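Endonuclease V (Streptomyces avermitilis, PDB 3GOC) probably repairs deaminated bases in DNA, cutting double-stranded DNA at the second phosphodiester bond 3' to a deoxyinosine with the help of magnesium. Local coordinates at residues Gly40-Asp46 / Ala59-Ala65. Numbering follows the deposited sequence.
Sequences GRVTGVD and AAVVLDA. With MG (magnesium ion), chain C; MG (magnesium ion), chain D.
Val42, Gly44 and Asp46 pair with Leu63, Val61 and Ala59 in the antiparallel beta hairpin that opens the RNase H-like sheet of endonuclease V. Each pair exchanges two backbone hydrogen bonds; the shortest runs from Leu63 N to Val42 O at 2.7 Å. A seventh bond, Ala65 N to Gly40 O, continues the ladder past the strand ends. Between these pairs, CA-H...O contacts fill in, such as Thr43 CA to Val61 O at 3.2 Å. Strand 110-114 flanks the first strand and strand 70-79 the second, so the hairpin is internal to the sheet.

Side chains meet on both faces of the sheet. Val42 CG1, placed between the backbone N and the carbonyl carbon by chi1 of 60°, meets Leu63 CB at 3.9 Å. On the other face, Val62 CG1 touches Arg41 CG at 3.6 Å, and the hydroxyl Thr43 OG1 lies against the methyl Val62 CG2 at 3.3 Å. That hydroxyl is hydrogen-bonded to Pro108 O. A valine at Thr43 would probably leave Pro108 O without this partner.

Water links the polar ends. Water 2 accepts from Arg41 NE, at the edge of the guanidinium and in its plane, and donates to Asp64 OD2. Arg41 and Asp64 are thus bridged without direct charge contact. Asp64 OD1 bonds Thr67 OG1.

The Asp46 carboxylate, with CG anti to the backbone N (chi1 -169°), turns from the neighbouring strand to two magnesium sites, which also involve Asp114 and Asp217. It bridges the two ions: OD1 binds the chain C ion at 2.2 Å and OD2 the chain D ion at 2.5 Å.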
ATOM      1  N   GLY A  40       1.384  -8.052   9.389  1.00 14.86           N
ATOM      2  CA  GLY A  40       1.546  -9.480   9.188  1.00 10.38           C
ATOM      3  C   GLY A  40       2.742  -9.779   8.302  1.00 14.15           C
ATOM      4  O   GLY A  40       3.713  -9.019   8.287  1.00 12.41           O
ATOM      5  N   ARG A  41       2.664 -10.884   7.563  1.00  8.46           N
ATOM      6  CA  ARG A  41       3.738 -11.311   6.669  1.00  9.13           C
ATOM      7  C   ARG A  41       3.305 -11.272   5.207  1.00  9.58           C
ATOM      8  O   ARG A  41       2.127 -11.424   4.893  1.00  8.73           O
ATOM      9  CB  ARG A  41       4.189 -12.744   7.009  1.00  7.78           C
ATOM     10  CG  ARG A  41       5.230 -12.884   8.127  1.00 11.94           C
ATOM     11  CD  ARG A  41       4.698 -12.571   9.519  1.00 13.66           C
ATOM     12  NE  ARG A  41       5.762 -12.687  10.525  1.00 14.84           N
ATOM     13  CZ  ARG A  41       6.129 -13.821  11.118  1.00 16.62           C
ATOM     14  NH1 ARG A  41       5.520 -14.964  10.825  1.00 17.91           N
ATOM     15  NH2 ARG A  41       7.113 -13.817  12.007  1.00 20.39           N
ATOM     16  N   VAL A  42       4.264 -11.049   4.315  1.00  4.66           N
ATOM     17  CA  VAL A  42       3.995 -11.030   2.883  1.00  6.27           C
ATOM     18  C   VAL A  42       5.176 -11.782   2.280  1.00  6.99           C
ATOM     19  O   VAL A  42       6.333 -11.544   2.636  1.00  7.06           O
ATOM     20  CB  VAL A  42       3.868  -9.585   2.346  1.00 10.61           C
ATOM     21  CG1 VAL A  42       5.144  -8.818   2.595  1.00 12.17           C
ATOM     22  CG2 VAL A  42       3.499  -9.602   0.864  1.00 10.79           C
ATOM     23  N   THR A  43       4.875 -12.697   1.370  1.00  6.52           N
ATOM     24  CA  THR A  43       5.895 -13.567   0.799  1.00  4.80           C
ATOM     25  C   THR A  43       6.016 -13.550  -0.711  1.00  7.96           C
ATOM     26  O   THR A  43       5.021 -13.616  -1.423  1.00  8.90           O
ATOM     27  CB  THR A  43       5.612 -15.017   1.248  1.00  4.70           C
ATOM     28  OG1 THR A  43       5.679 -15.079   2.678  1.00  5.70           O
ATOM     29  CG2 THR A  43       6.612 -15.990   0.648  1.00  7.39           C
ATOM     30  N   GLY A  44       7.249 -13.472  -1.194  1.00  5.21           N
ATOM     31  CA  GLY A  44       7.456 -13.505  -2.623  1.00  4.65           C
ATOM     32  C   GLY A  44       7.868 -14.905  -3.040  1.00  4.62           C
ATOM     33  O   GLY A  44       8.553 -15.603  -2.297  1.00  5.86           O
ATOM     34  N   VAL A  45       7.425 -15.332  -4.217  1.00  4.38           N
ATOM     35  CA  VAL A  45       7.800 -16.634  -4.740  1.00  6.15           C
ATOM     36  C   VAL A  45       8.248 -16.422  -6.172  1.00  4.19           C
ATOM     37  O   VAL A  45       7.685 -15.597  -6.898  1.00  7.46           O
ATOM     38  CB  VAL A  45       6.624 -17.647  -4.731  1.00  9.50           C
ATOM     39  CG1 VAL A  45       6.357 -18.129  -3.315  1.00  7.70           C
ATOM     40  CG2 VAL A  45       5.380 -17.010  -5.320  1.00 15.13           C
ATOM     41  N   ASP A  46       9.283 -17.148  -6.563  1.00  7.47           N
ATOM     42  CA  ASP A  46       9.799 -17.058  -7.923  1.00  5.94           C
ATOM     43  C   ASP A  46      10.585 -18.325  -8.212  1.00  5.53           C
ATOM     44  O   ASP A  46      10.962 -19.051  -7.296  1.00  7.04           O
ATOM     45  CB  ASP A  46      10.713 -15.844  -8.077  1.00  8.37           C
ATOM     46  CG  ASP A  46      11.053 -15.565  -9.510  1.00 13.40           C
ATOM     47  OD1 ASP A  46      12.139 -14.993  -9.753  1.00 12.15           O
ATOM     48  OD2 ASP A  46      10.236 -15.904 -10.410  1.00  7.58           O
ATOM     49  N   ALA A  59      12.027 -20.373  -4.883  1.00  5.62           N
ATOM     50  CA  ALA A  59      12.404 -19.670  -3.670  1.00  5.29           C
ATOM     51  C   ALA A  59      11.183 -18.977  -3.098  1.00  5.96           C
ATOM     52  O   ALA A  59      10.311 -18.514  -3.831  1.00  6.97           O
ATOM     53  CB  ALA A  59      13.495 -18.638  -3.957  1.00  6.31           C
ATOM     54  N   ALA A  60      11.118 -18.938  -1.774  1.00  5.33           N
ATOM     55  CA  ALA A  60      10.037 -18.257  -1.081  1.00  5.35           C
ATOM     56  C   ALA A  60      10.733 -17.375  -0.057  1.00  4.83           C
ATOM     57  O   ALA A  60      11.546 -17.854   0.733  1.00  7.57           O
ATOM     58  CB  ALA A  60       9.126 -19.259  -0.386  1.00  6.95           C
ATOM     59  N   VAL A  61      10.442 -16.081  -0.097  1.00  5.22           N
ATOM     60  CA  VAL A  61      11.042 -15.144   0.840  1.00  5.80           C
ATOM     61  C   VAL A  61       9.939 -14.416   1.582  1.00  4.81           C
ATOM     62  O   VAL A  61       9.128 -13.719   0.977  1.00  5.75           O
ATOM     63  CB  VAL A  61      11.937 -14.118   0.121  1.00  3.64           C
ATOM     64  CG1 VAL A  61      12.541 -13.160   1.143  1.00  7.55           C
ATOM     65  CG2 VAL A  61      13.044 -14.833  -0.644  1.00  6.19           C
ATOM     66  N   VAL A  62       9.914 -14.598   2.899  1.00  5.91           N
ATOM     67  CA  VAL A  62       8.904 -13.992   3.758  1.00  6.53           C
ATOM     68  C   VAL A  62       9.391 -12.670   4.330  1.00  5.46           C
ATOM     69  O   VAL A  62      10.481 -12.594   4.900  1.00  6.30           O
ATOM     70  CB  VAL A  62       8.555 -14.921   4.939  1.00  5.75           C
ATOM     71  CG1 VAL A  62       7.392 -14.344   5.719  1.00  6.34           C
ATOM     72  CG2 VAL A  62       8.223 -16.311   4.432  1.00  8.06           C
ATOM     73  N   LEU A  63       8.585 -11.628   4.167  1.00  6.73           N
ATOM     74  CA  LEU A  63       8.932 -10.309   4.684  1.00  4.41           C
ATOM     75  C   LEU A  63       7.964  -9.868   5.771  1.00  6.11           C
ATOM     76  O   LEU A  63       6.817 -10.314   5.825  1.00  9.41           O
ATOM     77  CB  LEU A  63       8.870  -9.251   3.577  1.00  9.25           C
ATOM     78  CG  LEU A  63       9.605  -9.486   2.259  1.00  5.42           C
ATOM     79  CD1 LEU A  63       9.347  -8.308   1.332  1.00  8.67           C
ATOM     80  CD2 LEU A  63      11.087  -9.653   2.522  1.00  7.93           C
ATOM     81  N   ASP A  64       8.449  -9.003   6.651  1.00  9.25           N
ATOM     82  CA  ASP A  64       7.592  -8.418   7.669  1.00  7.38           C
ATOM     83  C   ASP A  64       6.958  -7.306   6.832  1.00  8.12           C
ATOM     84  O   ASP A  64       7.657  -6.430   6.321  1.00  9.54           O
ATOM     85  CB  ASP A  64       8.424  -7.820   8.804  1.00  6.77           C
ATOM     86  CG  ASP A  64       7.579  -7.044   9.798  1.00 17.71           C
ATOM     87  OD1 ASP A  64       7.638  -5.801   9.780  1.00 22.60           O
ATOM     88  OD2 ASP A  64       6.848  -7.680  10.583  1.00 19.07           O
ATOM     89  N   ALA A  65       5.643  -7.347   6.669  1.00  7.41           N
ATOM     90  CA  ALA A  65       4.955  -6.365   5.837  1.00  8.72           C
ATOM     91  C   ALA A  65       5.126  -4.916   6.268  1.00  9.55           C
ATOM     92  O   ALA A  65       5.205  -4.016   5.432  1.00 11.10           O
ATOM     93  CB  ALA A  65       3.473  -6.712   5.759  1.00  7.99           C
TER
HETATM   94 MG    MG C 301      12.980 -14.444 -11.710  1.00 15.27          MG
HETATM   95 MG    MG D 302      10.849 -15.056 -12.656  1.00 30.74          MG
HETATM   96  O   HOH W   1       4.267  -6.632   9.634  1.00 15.41           O
HETATM   97  O   HOH W   2       7.215 -10.425  10.905  1.00 21.59           O
HETATM   98  O   HOH W   3      14.291 -16.331 -11.882  1.00 13.78           O
HETATM   99  O   HOH W   4      13.783 -13.794 -13.789  1.00 15.09           O
HETATM  100  O   HOH W   5      11.889 -12.390 -11.408  1.00 16.21           O
HETATM  101  O   HOH W   6       8.338 -15.563 -12.778  1.00 35.16           O
HETATM  102  O   HOH W   7       9.734 -14.015 -14.622  1.00 26.65           O